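Local coordinates for lipoprotein (Shewanella oneidensis, PDB 3LHN) that is a putative NlpE-family lipoprotein, probably tethered to the cell envelope by an N-terminal lipid, and may take part in envelope functions, at the interface of chains A and B. Sequence-based numbering; all coordinates share one arbitrary frame. Chains: chain A/B, Lipoprotein.

The interface of chains A and B. Residues chain A 63, 69-72; chain B 70-72.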
loop_
_atom_site.group_PDB
_atom_site.type_symbol
_atom_site.label_atom_id
_atom_site.label_comp_id
_atom_site.label_asym_id
_atom_site.label_seq_id
_atom_site.Cartn_x
_atom_site.Cartn_y
_atom_site.Cartn_z
ATOM N N TYR A 63 5.397 -6.804 10.033
ATOM C CA TYR A 63 5.328 -7.544 8.788
ATOM C C TYR A 63 6.420 -8.604 8.845
ATOM O O TYR A 63 7.601 -8.302 8.726
ATOM C CB TYR A 63 5.515 -6.588 7.621
ATOM C CG TYR A 63 4.337 -5.637 7.513
ATOM C CD1 TYR A 63 4.276 -4.449 8.231
ATOM C CD2 TYR A 63 3.228 -5.978 6.728
ATOM C CE1 TYR A 63 3.142 -3.653 8.149
ATOM C CE2 TYR A 63 2.105 -5.154 6.652
ATOM C CZ TYR A 63 2.086 -4.022 7.374
ATOM O OH TYR A 63 0.935 -3.241 7.283
ATOM N N SER A 69 9.609 -5.404 9.801
ATOM C CA SER A 69 9.286 -4.101 9.359
ATOM C C SER A 69 8.128 -3.902 10.281
ATOM O O SER A 69 7.324 -4.824 10.512
ATOM C CB SER A 69 8.907 -4.178 7.898
ATOM O OG SER A 69 10.066 -4.412 7.108
ATOM N N ILE A 70 8.084 -2.749 10.897
ATOM C CA ILE A 70 7.098 -2.479 11.951
ATOM C C ILE A 70 6.406 -1.172 11.666
ATOM O O ILE A 70 7.083 -0.127 11.515
ATOM C CB ILE A 70 7.758 -2.396 13.353
ATOM C CG1 ILE A 70 8.595 -3.669 13.632
ATOM C CG2 ILE A 70 6.681 -2.097 14.451
ATOM C CD1 ILE A 70 9.263 -3.715 15.054
ATOM N N PHE A 71 5.073 -1.219 11.574
ATOM C CA PHE A 71 4.249 -0.020 11.400
ATOM C C PHE A 71 3.513 0.295 12.708
ATOM O O PHE A 71 2.926 -0.606 13.247
ATOM C CB PHE A 71 3.274 -0.267 10.273
ATOM C CG PHE A 71 2.394 0.889 9.980
ATOM C CD1 PHE A 71 2.918 2.085 9.578
ATOM C CD2 PHE A 71 1.021 0.770 10.183
ATOM C CE1 PHE A 71 2.097 3.176 9.303
ATOM C CE2 PHE A 71 0.179 1.845 9.956
ATOM C CZ PHE A 71 0.722 3.043 9.483
ATOM N N LYS A 72 3.610 1.508 13.231
ATOM C CA LYS A 72 2.922 1.859 14.467
ATOM C C LYS A 72 2.091 3.078 14.214
ATOM O O LYS A 72 2.556 4.055 13.606
ATOM C CB LYS A 72 3.923 2.136 15.582
ATOM C CG LYS A 72 4.690 0.928 16.062
ATOM C CD LYS A 72 5.699 1.314 17.187
ATOM N N ILE B 70 4.103 5.734 11.914
ATOM C CA ILE B 70 5.550 5.577 11.723
ATOM C C ILE B 70 5.846 4.172 11.266
ATOM O O ILE B 70 5.454 3.198 11.951
ATOM C CB ILE B 70 6.339 5.849 13.032
ATOM C CG1 ILE B 70 5.961 7.234 13.613
ATOM C CG2 ILE B 70 7.876 5.662 12.797
ATOM C CD1 ILE B 70 6.747 7.636 14.913
ATOM N N PHE B 71 6.514 4.057 10.113
ATOM C CA PHE B 71 6.963 2.766 9.585
ATOM C C PHE B 71 8.483 2.643 9.745
ATOM O O PHE B 71 9.159 3.566 9.371
ATOM C CB PHE B 71 6.560 2.675 8.133
ATOM C CG PHE B 71 6.937 1.397 7.486
ATOM C CD1 PHE B 71 6.442 0.208 7.941
ATOM C CD2 PHE B 71 7.863 1.406 6.444
ATOM C CE1 PHE B 71 6.795 -0.998 7.339
ATOM C CE2 PHE B 71 8.265 0.223 5.849
ATOM C CZ PHE B 71 7.701 -0.980 6.281
ATOM N N LYS B 72 8.988 1.577 10.349
ATOM C CA LYS B 72 10.426 1.410 10.517
ATOM C C LYS B 72 10.816 0.083 9.944
ATOM O O LYS B 72 10.161 -0.941 10.196
ATOM C CB LYS B 72 10.808 1.472 11.990
ATOM C CG LYS B 72 10.641 2.827 12.634
ATOM C CD LYS B 72 11.039 2.786 14.141
#
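A:Ile70 and B:Lys72 pair through their backbones, as do A:Lys72 and B:Ile70, in a short antiparallel ladder with A:Phe71 opposite B:Phe71 at its middle. Four hydrogen bonds carry it. A:Ile70 N donates to B:Lys72 O at 2.8 Å, and B:Lys72 N returns a bond to A:Ile70 O; the twin pair joins A:Lys72 and B:Ile70. The bonds are nearly straight, 168° to 170° at the hydrogen, as expected of regular antiparallel sheet.

Apolar contacts lie on the face bearing the phenylalanines. The side chains of A:Phe71 and B:Phe71 cross at about a right angle, and CD1 of B:Phe71 meets CB of A:Phe71 at 4.0 Å, with the reciprocal contact equal by symmetry. In each, CG stands anti to the backbone N (chi1 -179°), which carries the ring over the partner strand. Farther out, B:Phe71 CZ touches A:Ser69 CB at 3.8 Å. A:Tyr63 gives second-shell support within chain A, with A:Phe71 CB in plane at its ring edge, while CD1 of A:Tyr63 lies 4.4 Å from CE1 of B:Phe71.

The ring placement also brings CD1 of B:Phe71 to 3.6 Å from the backbone carbonyl O of A:Ile70, an approach to a polar atom rather than an apolar contact.

Whether the pairing is biological remains an inference. Strand 69-76 of each chain meets its counterpart in the other chain edge to edge, continuing the sheet across the two-fold axis; strand 56-63 supplies A:Tyr63 beside it.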